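Local coordinates for protein UDP-N-acetylenolpyruvoylglucosamine reductase (Listeria monocytogenes, PDB 3TX1) that probably catalyses the NADPH-dependent reduction of UDP-N-acetylenolpyruvoylglucosamine to UDP-N-acetylmuramate, an FAD-dependent step of peptidoglycan biosynthesis, at residues S136-E141 with N218-K223; Q108-N113 with I126-F131; N114-A119 with T209-L214. All blocks are in the same frame, centred on the assembly; numbering follows the deposited sequence.

How the interactions relate
All three contacts belong to one antiparallel sheet and the helices packed against it. Interaction 3 pairs two of its strands, interaction 2 lays helix 125-134 beside the neighbouring strand 110-113, and interaction 1 joins the chain leaving that helix to helix 217-234. Centres of interactions 2 and 3 lie about 10 Å apart; that of interaction 1 is about 13 Å from interaction 3 and 14 Å from interaction 2. Thr128 packs on Ile117 and Phe210, while Leu140 reaches Thr128. Ser138 N probably bonds Ala213 O (2.8 Å). None lies at the predicted active site; the side chains of Phe210, Thr128 and Glu141 stand about 10, 11 and 12 Å from the bound FAD.

Interaction 1. Residues S136-E141 with N218-K223; sequences SLSGLE and NLIQAK
Ile220 reaches from helix 217-234 to the segment 136-141 with two branches that do different work. Its CG2 lies against the aliphatic part of Glu141, with 3.5 Å between Ile220 CG2 and Glu141 CG, and the two side chains cross at about a right angle. The other branch runs out from the helix, since Ile220 CG1 stands anti to the carbonyl carbon (chi1 -47°) and the chain then continues extended. Its end, CD1, lies over the backbone of Leu137 and Ser138 and comes within 3.8 Å of Ser138 CB. A beta-branched residue suits this place because it can touch the strand and the acidic side chain together. One turn further along the helix, Lys223 CB adds a contact of 3.9 Å to Glu141 CG. This is an apolar meeting of methylene groups: the end of the lysine leads away, and its NZ makes a salt bridge with Glu226 of its own helix.

No hydrogen bond joins the segments; bonds within 136-141 shape the turn and hold Glu141 in place. Glu141 bends at chi2 (77°), which folds the carboxylate back over the turn. There OE1 receives the N-H of Gly139 on its syn side (Gly139 N to Glu141 OE1 2.8 Å), with the donor 22° out of the carboxylate plane. The acid thereby holds the turn through OE1 while offering CG to Ile220. Gly139 has backbone angles at which a CB would run into the preceding carbonyl oxygen, so a glycine is in keeping here.

Ser136, with positive phi, follows helix 125-134 and completes a Schellman motif, and strand 137-138 then pairs through Ser138 with Ala213 of strand 204-214. Ile220 also packs on Leu133, so helix 217-234 rests on both helix 125-134 and the turn that follows it.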
loop_
_atom_site.group_PDB
_atom_site.type_symbol
_atom_site.label_atom_id
_atom_site.label_comp_id
_atom_site.label_asym_id
_atom_site.label_seq_id
_atom_site.Cartn_x
_atom_site.Cartn_y
_atom_site.Cartn_z
ATOM N N SER A 136 -13.741 21.507 -1.959
ATOM C CA SER A 136 -13.598 22.122 -3.230
ATOM C C SER A 136 -12.122 22.278 -3.450
ATOM O O SER A 136 -11.629 23.320 -3.771
ATOM C CB SER A 136 -14.276 23.474 -3.225
ATOM O OG SER A 136 -15.656 23.314 -3.055
ATOM N N LEU A 137 -11.404 21.200 -3.264
ATOM C CA LEU A 137 -10.014 21.153 -3.704
ATOM C C LEU A 137 -9.818 20.116 -4.804
ATOM O O LEU A 137 -10.277 18.980 -4.689
ATOM C CB LEU A 137 -9.090 20.847 -2.523
ATOM C CG LEU A 137 -8.556 22.054 -1.749
ATOM C CD1 LEU A 137 -7.876 21.611 -0.463
ATOM C CD2 LEU A 137 -7.603 22.868 -2.612
ATOM N N SER A 138 -9.135 20.515 -5.872
ATOM C CA SER A 138 -8.879 19.623 -6.994
ATOM C C SER A 138 -7.422 19.208 -7.129
ATOM O O SER A 138 -6.504 19.964 -6.819
ATOM C CB SER A 138 -9.360 20.247 -8.301
ATOM O OG SER A 138 -9.089 19.366 -9.368
ATOM N N GLY A 139 -7.239 17.995 -7.616
ATOM C CA GLY A 139 -5.919 17.468 -7.839
ATOM C C GLY A 139 -5.832 16.049 -7.333
ATOM O O GLY A 139 -4.931 15.316 -7.753
ATOM N N LEU A 140 -6.731 15.673 -6.408
ATOM C CA LEU A 140 -6.748 14.303 -5.867
ATOM C C LEU A 140 -7.752 13.332 -6.524
ATOM O O LEU A 140 -7.699 12.121 -6.304
ATOM C CB LEU A 140 -6.963 14.290 -4.344
ATOM C CG LEU A 140 -5.775 14.504 -3.402
ATOM C CD1 LEU A 140 -6.277 14.301 -1.976
ATOM C CD2 LEU A 140 -4.557 13.614 -3.681
ATOM N N GLU A 141 -8.650 13.854 -7.343
ATOM C CA GLU A 141 -9.683 13.012 -7.871
ATOM C C GLU A 141 -9.210 11.597 -8.164
ATOM O O GLU A 141 -9.921 10.637 -7.831
ATOM C CB GLU A 141 -10.326 13.630 -9.106
ATOM C CG GLU A 141 -10.919 15.017 -8.906
ATOM C CD GLU A 141 -9.858 16.105 -8.857
ATOM O OE1 GLU A 141 -8.658 15.773 -8.637
ATOM O OE2 GLU A 141 -10.231 17.283 -9.050
ATOM N N ASN A 218 -18.980 20.550 -8.189
ATOM C CA ASN A 218 -19.554 19.845 -9.300
ATOM C C ASN A 218 -18.502 19.234 -10.206
ATOM O O ASN A 218 -18.582 18.045 -10.534
ATOM C CB ASN A 218 -20.510 20.752 -10.098
ATOM C CG ASN A 218 -21.929 20.788 -9.516
ATOM O OD1 ASN A 218 -22.192 20.233 -8.439
ATOM N ND2 ASN A 218 -22.858 21.443 -10.238
ATOM N N LEU A 219 -17.504 20.030 -10.595
ATOM C CA LEU A 219 -16.473 19.538 -11.530
ATOM C C LEU A 219 -15.693 18.383 -10.936
ATOM O O LEU A 219 -15.554 17.358 -11.577
ATOM C CB LEU A 219 -15.582 20.663 -12.109
ATOM C CG LEU A 219 -16.326 21.830 -12.810
ATOM C CD1 LEU A 219 -15.395 22.905 -13.352
ATOM C CD2 LEU A 219 -17.251 21.343 -13.910
ATOM N N ILE A 220 -15.255 18.515 -9.688
ATOM C CA ILE A 220 -14.578 17.424 -8.986
ATOM C C ILE A 220 -15.541 16.220 -8.843
ATOM O O ILE A 220 -15.173 15.071 -9.133
ATOM C CB ILE A 220 -14.030 17.915 -7.630
ATOM C CG1 ILE A 220 -13.286 19.250 -7.847
ATOM C CG2 ILE A 220 -13.183 16.850 -6.919
ATOM C CD1 ILE A 220 -12.715 19.897 -6.596
ATOM N N GLN A 221 -16.787 16.482 -8.448
ATOM C CA GLN A 221 -17.781 15.408 -8.338
ATOM C C GLN A 221 -17.907 14.526 -9.598
ATOM O O GLN A 221 -17.918 13.294 -9.526
ATOM C CB GLN A 221 -19.155 15.986 -7.999
ATOM C CG GLN A 221 -20.093 14.929 -7.457
ATOM C CD GLN A 221 -19.431 14.199 -6.315
ATOM O OE1 GLN A 221 -18.840 14.827 -5.433
ATOM N NE2 GLN A 221 -19.461 12.873 -6.360
ATOM N N ALA A 222 -18.016 15.193 -10.746
ATOM C CA ALA A 222 -18.150 14.548 -12.067
ATOM C C ALA A 222 -16.950 13.637 -12.419
ATOM O O ALA A 222 -17.116 12.604 -13.090
ATOM C CB ALA A 222 -18.404 15.603 -13.152
ATOM N N LYS A 223 -15.755 14.057 -11.986
ATOM C CA LYS A 223 -14.551 13.252 -12.113
ATOM C C LYS A 223 -14.621 12.077 -11.161
ATOM O O LYS A 223 -14.293 10.957 -11.541
ATOM C CB LYS A 223 -13.280 14.063 -11.825
ATOM C CG LYS A 223 -12.704 14.782 -13.033
ATOM C CD LYS A 223 -12.024 13.816 -13.996
ATOM C CE LYS A 223 -11.875 14.428 -15.389
ATOM N NZ LYS A 223 -11.285 13.395 -16.288
#

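Interaction 2. Residues Q108-N113 with I126-F131; sequences QTIERN and IDTAKF
Ile110 and Phe131 carry most of this contact, the isoleucine projecting from strand 110-113 and the phenylalanine from helix 125-134. Ile110 CG2 sits over one face of the Phe131 ring, 3.8 Å from the centroid and 17° off the ring normal, which makes a CH-pi contact. The methyl is displaced a little toward the rim and comes to 3.7 Å from Phe131 CD2. The two side chains slide past each other in opposite directions. On the helix, Phe131 CG lies opposite the backbone N (chi1 -153°), and this carries the ring out toward the strand. A large flat residue suits the position because it spans the gap: the axes of segments 110-113 and 126-131 come no closer than 9.4 Å. The far end of the ring runs on along the strand, where Phe131 CZ approaches Ile110 O at 3.6 Å and CE1 lies obliquely near the backbone where Glu111 meets Arg112.

The second branch of Ile110 goes the other way along the helix. Its CD1 reaches the preceding turn, 3.9 Å from Asp127 CB and near the hydroxyl of Thr128. Thr128 meets Ile110 CD1 with OG1, which is already satisfied by a hydrogen bond to the carbonyl of Lys124, just before the helix. Asp127 touches Ile110 through its CB. No hydrogen bond passes between the segments, and the whole contact lies near the surface.

Strand and helix run roughly in the same direction, with 29° between them, and the chain between them passes through strand 116-120. That strand pairs antiparallel with 110-113, Glu111 bonding Val118 and Thr109 bonding Met120. Helix 125-134 then packs against the sheet, Thr128 resting on Ile117 and Ala119, while Ala123 of the connecting loop adds to the cover of Ile110.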
loop_
_atom_site.group_PDB
_atom_site.type_symbol
_atom_site.label_atom_id
_atom_site.label_comp_id
_atom_site.label_asym_id
_atom_site.label_seq_id
_atom_site.Cartn_x
_atom_site.Cartn_y
_atom_site.Cartn_z
ATOM N N GLN A 108 -3.869 8.975 12.266
ATOM C CA GLN A 108 -5.023 9.123 11.355
ATOM C C GLN A 108 -5.455 10.499 10.838
ATOM O O GLN A 108 -6.225 10.588 9.891
ATOM C CB GLN A 108 -6.251 8.515 12.038
ATOM C CG GLN A 108 -6.453 7.040 11.741
ATOM C CD GLN A 108 -7.714 6.489 12.383
ATOM O OE1 GLN A 108 -7.738 6.205 13.589
ATOM N NE2 GLN A 108 -8.772 6.322 11.579
ATOM N N THR A 109 -5.005 11.565 11.472
ATOM C CA THR A 109 -5.416 12.926 11.117
ATOM C C THR A 109 -5.373 13.454 9.684
ATOM O O THR A 109 -4.385 13.272 8.963
ATOM C CB THR A 109 -4.672 13.910 11.997
ATOM O OG1 THR A 109 -5.536 14.245 13.078
ATOM C CG2 THR A 109 -4.313 15.158 11.221
ATOM N N ILE A 110 -6.439 14.174 9.316
ATOM C CA ILE A 110 -6.564 14.826 8.018
ATOM C C ILE A 110 -6.961 16.295 8.244
ATOM O O ILE A 110 -7.995 16.557 8.860
ATOM C CB ILE A 110 -7.661 14.156 7.156
ATOM C CG1 ILE A 110 -7.562 12.627 7.196
ATOM C CG2 ILE A 110 -7.641 14.696 5.729
ATOM C CD1 ILE A 110 -8.260 11.946 6.034
ATOM N N GLU A 111 -6.184 17.253 7.728
ATOM C CA GLU A 111 -6.495 18.675 7.972
ATOM C C GLU A 111 -6.631 19.614 6.763
ATOM O O GLU A 111 -5.995 19.421 5.724
ATOM C CB GLU A 111 -5.498 19.301 8.974
ATOM C CG GLU A 111 -5.378 18.637 10.348
ATOM C CD GLU A 111 -6.704 18.440 11.074
ATOM O OE1 GLU A 111 -7.724 19.121 10.784
ATOM O OE2 GLU A 111 -6.715 17.581 11.968
ATOM N N ARG A 112 -7.410 20.671 6.971
ATOM C CA ARG A 112 -7.596 21.748 6.014
ATOM C C ARG A 112 -6.580 22.816 6.274
ATOM O O ARG A 112 -6.382 23.227 7.387
ATOM C CB ARG A 112 -9.011 22.351 6.147
ATOM C CG ARG A 112 -9.159 23.575 7.076
ATOM C CD ARG A 112 -9.526 24.873 6.341
ATOM N NE ARG A 112 -9.092 26.105 7.007
ATOM C CZ ARG A 112 -8.124 26.902 6.574
ATOM N NH1 ARG A 112 -7.447 26.598 5.497
ATOM N NH2 ARG A 112 -7.818 27.996 7.232
ATOM N N ASN A 113 -5.936 23.278 5.232
ATOM C CA ASN A 113 -4.954 24.353 5.397
ATOM C C ASN A 113 -4.853 25.258 4.157
ATOM O O ASN A 113 -3.901 25.147 3.385
ATOM C CB ASN A 113 -3.606 23.696 5.688
ATOM C CG ASN A 113 -2.455 24.676 5.649
ATOM O OD1 ASN A 113 -2.641 25.909 5.791
ATOM N ND2 ASN A 113 -1.241 24.136 5.439
ATOM N N ILE A 126 -8.428 7.049 0.520
ATOM C CA ILE A 126 -9.732 7.326 0.001
ATOM C C ILE A 126 -10.404 8.463 0.779
ATOM O O ILE A 126 -11.066 9.340 0.186
ATOM C CB ILE A 126 -10.585 6.052 -0.080
ATOM C CG1 ILE A 126 -10.069 5.192 -1.240
ATOM C CG2 ILE A 126 -12.048 6.421 -0.296
ATOM C CD1 ILE A 126 -10.718 3.821 -1.415
ATOM N N ASP A 127 -10.179 8.470 2.099
ATOM C CA ASP A 127 -10.722 9.510 2.989
ATOM C C ASP A 127 -10.101 10.859 2.658
ATOM O O ASP A 127 -10.767 11.882 2.690
ATOM C CB ASP A 127 -10.489 9.144 4.443
ATOM C CG ASP A 127 -10.969 7.732 4.771
ATOM O OD1 ASP A 127 -10.649 7.195 5.853
ATOM O OD2 ASP A 127 -11.656 7.134 3.934
ATOM N N THR A 128 -8.832 10.849 2.281
ATOM C CA THR A 128 -8.156 12.083 1.928
ATOM C C THR A 128 -8.720 12.647 0.616
ATOM O O THR A 128 -8.800 13.882 0.430
ATOM C CB THR A 128 -6.636 11.883 1.857
ATOM O OG1 THR A 128 -6.242 10.990 2.906
ATOM C CG2 THR A 128 -5.900 13.206 1.993
ATOM N N ALA A 129 -9.157 11.765 -0.283
ATOM C CA ALA A 129 -9.760 12.271 -1.515
ATOM C C ALA A 129 -11.226 12.722 -1.277
ATOM O O ALA A 129 -11.785 13.516 -2.047
ATOM C CB ALA A 129 -9.634 11.254 -2.648
ATOM N N LYS A 130 -11.840 12.196 -0.219
ATOM C CA LYS A 130 -13.184 12.589 0.152
ATOM C C LYS A 130 -13.174 13.963 0.778
ATOM O O LYS A 130 -14.080 14.780 0.544
ATOM C CB LYS A 130 -13.807 11.575 1.118
ATOM C CG LYS A 130 -14.497 10.436 0.373
ATOM C CD LYS A 130 -15.159 9.344 1.225
ATOM C CE LYS A 130 -15.476 8.167 0.286
ATOM N NZ LYS A 130 -15.872 6.879 0.916
ATOM N N PHE A 131 -12.149 14.207 1.584
ATOM C CA PHE A 131 -11.995 15.434 2.294
ATOM C C PHE A 131 -11.932 16.459 1.199
ATOM O O PHE A 131 -12.867 17.219 1.036
ATOM C CB PHE A 131 -10.695 15.377 3.082
ATOM C CG PHE A 131 -10.669 16.243 4.316
ATOM C CD1 PHE A 131 -10.098 17.511 4.286
ATOM C CD2 PHE A 131 -11.159 15.750 5.544
ATOM C CE1 PHE A 131 -10.063 18.287 5.445
ATOM C CE2 PHE A 131 -11.121 16.517 6.702
ATOM C CZ PHE A 131 -10.579 17.790 6.648
#

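Interaction 3. Residues N114-A119 with T209-L214; sequences NTQIVA and TFSLAL
Ile117 and Phe210 form the firm part of this strand pairing. They are an antiparallel hydrogen-bonded pair, and both bonds between their backbones lie in the carbonyl plane: Ile117 N to Phe210 O measures 3.0 Å and Phe210 N to Ile117 O 2.7 Å, each with an angle of 164° at the hydrogen. Their side chains leave on the same, buried face. Ile117 CG2 stands 4.0 Å from Phe210 CD1, while Ala119 CB meets the ring edge near its plane. Ile117 CG1 takes the place opposite its carbonyl carbon (chi1 -76°), and from there CD1 reaches along the face to Leu212 CD1, 3.7 Å away. Branched and aromatic residues are apt here, because helix 125-134 closes over this face through Thr128 and Ala132, and Leu137 packs against both Ile117 and Leu212.

The other face, formed by Gln116, Val118, Thr209 and Ser211, is more polar and partly exposed. The extended Gln116 lies across the neighbouring strand, its OE1 3.4 Å from Thr209 CG2. Ser211 OG has its hydrogen-bond partner in Glu170 of strand 169-175, which continues the sheet beyond this strand.

Toward the end of the pairing the contact slackens. Leu212 N still bonds Thr115 O at 3.1 Å, but less straight, with an angle of 138°, and the donor is tilted from the carbonyl plane. Beyond it the exposed Leu214 touches Thr115 through apolar carbons, Thr115 CG2 to Leu214 CD1 being 3.9 Å.

The chemistry thus divides by face. Backbone bonds fix the register of 116-120 against 204-214, apolar side chains seal the sheet to the helix behind it, and the partly exposed face mixes hydroxyl and amide groups with Val118, Glu170 taking up the hydroxyl of Ser211.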
loop_
_atom_site.group_PDB
_atom_site.type_symbol
_atom_site.label_atom_id
_atom_site.label_comp_id
_atom_site.label_asym_id
_atom_site.label_seq_id
_atom_site.Cartn_x
_atom_site.Cartn_y
_atom_site.Cartn_z
ATOM N N ASN A 114 -5.804 26.178 4.005
ATOM C CA ASN A 114 -5.996 27.005 2.782
ATOM C C ASN A 114 -6.199 26.027 1.604
ATOM O O ASN A 114 -7.036 25.140 1.715
ATOM C CB ASN A 114 -4.937 28.138 2.577
ATOM C CG ASN A 114 -3.912 27.858 1.468
ATOM O OD1 ASN A 114 -3.084 26.938 1.554
ATOM N ND2 ASN A 114 -3.928 28.718 0.437
ATOM N N THR A 115 -5.436 26.159 0.521
ATOM C CA THR A 115 -5.581 25.277 -0.636
ATOM C C THR A 115 -4.823 23.934 -0.440
ATOM O O THR A 115 -4.843 23.044 -1.313
ATOM C CB THR A 115 -5.158 25.965 -1.960
ATOM O OG1 THR A 115 -3.790 26.363 -1.878
ATOM C CG2 THR A 115 -6.032 27.200 -2.274
ATOM N N GLN A 116 -4.215 23.764 0.733
ATOM C CA GLN A 116 -3.411 22.575 1.020
ATOM C C GLN A 116 -3.994 21.558 1.996
ATOM O O GLN A 116 -4.586 21.919 3.033
ATOM C CB GLN A 116 -2.014 22.975 1.486
ATOM C CG GLN A 116 -1.162 23.582 0.388
ATOM C CD GLN A 116 0.287 23.763 0.800
ATOM O OE1 GLN A 116 0.655 23.573 1.960
ATOM N NE2 GLN A 116 1.125 24.126 -0.166
ATOM N N ILE A 117 -3.769 20.285 1.668
ATOM C CA ILE A 117 -4.208 19.192 2.520
ATOM C C ILE A 117 -3.065 18.434 3.239
ATOM O O ILE A 117 -2.078 18.012 2.614
ATOM C CB ILE A 117 -5.208 18.259 1.787
ATOM C CG1 ILE A 117 -6.580 18.955 1.724
ATOM C CG2 ILE A 117 -5.341 16.929 2.514
ATOM C CD1 ILE A 117 -7.616 18.258 0.882
ATOM N N VAL A 118 -3.192 18.343 4.566
ATOM C CA VAL A 118 -2.245 17.615 5.413
ATOM C C VAL A 118 -2.933 16.411 6.006
ATOM O O VAL A 118 -3.992 16.552 6.635
ATOM C CB VAL A 118 -1.578 18.494 6.526
ATOM C CG1 VAL A 118 -1.645 17.828 7.904
ATOM C CG2 VAL A 118 -0.135 18.823 6.156
ATOM N N ALA A 119 -2.317 15.243 5.789
ATOM C CA ALA A 119 -2.833 13.958 6.274
ATOM C C ALA A 119 -1.734 13.107 6.867
ATOM O O ALA A 119 -0.633 13.062 6.327
ATOM C CB ALA A 119 -3.493 13.198 5.137
ATOM N N THR A 209 1.691 16.469 2.803
ATOM C CA THR A 209 1.060 17.743 2.411
ATOM C C THR A 209 0.874 17.803 0.908
ATOM O O THR A 209 1.852 17.774 0.145
ATOM C CB THR A 209 1.913 18.984 2.753
ATOM O OG1 THR A 209 2.131 19.083 4.160
ATOM C CG2 THR A 209 1.185 20.220 2.325
ATOM N N PHE A 210 -0.380 17.906 0.481
ATOM C CA PHE A 210 -0.685 18.012 -0.947
ATOM C C PHE A 210 -1.094 19.445 -1.351
ATOM O O PHE A 210 -1.957 20.056 -0.699
ATOM C CB PHE A 210 -1.803 17.058 -1.288
ATOM C CG PHE A 210 -1.627 15.677 -0.731
ATOM C CD1 PHE A 210 -2.318 15.292 0.414
ATOM C CD2 PHE A 210 -0.833 14.737 -1.388
ATOM C CE1 PHE A 210 -2.200 14.008 0.918
ATOM C CE2 PHE A 210 -0.706 13.451 -0.896
ATOM C CZ PHE A 210 -1.391 13.091 0.258
ATOM N N SER A 211 -0.444 19.982 -2.391
ATOM C CA SER A 211 -0.734 21.322 -2.949
ATOM C C SER A 211 -1.916 21.273 -3.926
ATOM O O SER A 211 -1.730 20.997 -5.113
ATOM C CB SER A 211 0.473 21.839 -3.719
ATOM O OG SER A 211 1.388 22.498 -2.886
ATOM N N LEU A 212 -3.123 21.560 -3.492
ATOM C CA LEU A 212 -4.221 21.480 -4.426
ATOM C C LEU A 212 -4.660 22.836 -4.961
ATOM O O LEU A 212 -4.140 23.857 -4.593
ATOM C CB LEU A 212 -5.393 20.734 -3.810
ATOM C CG LEU A 212 -5.126 19.413 -3.101
ATOM C CD1 LEU A 212 -6.400 18.759 -2.629
ATOM C CD2 LEU A 212 -4.256 18.464 -3.886
ATOM N N ALA A 213 -5.616 22.839 -5.848
ATOM C CA ALA A 213 -6.146 24.094 -6.355
ATOM C C ALA A 213 -7.671 24.207 -6.132
ATOM O O ALA A 213 -8.394 23.204 -6.147
ATOM C CB ALA A 213 -5.796 24.249 -7.825
ATOM N N LEU A 214 -8.159 25.427 -5.902
ATOM C CA LEU A 214 -9.609 25.643 -5.757
ATOM C C LEU A 214 -10.370 25.528 -7.087
ATOM O O LEU A 214 -9.954 26.068 -8.110
ATOM C CB LEU A 214 -9.948 26.927 -4.990
ATOM C CG LEU A 214 -9.883 26.751 -3.466
ATOM C CD1 LEU A 214 -9.790 28.107 -2.788
ATOM C CD2 LEU A 214 -11.036 25.924 -2.888
#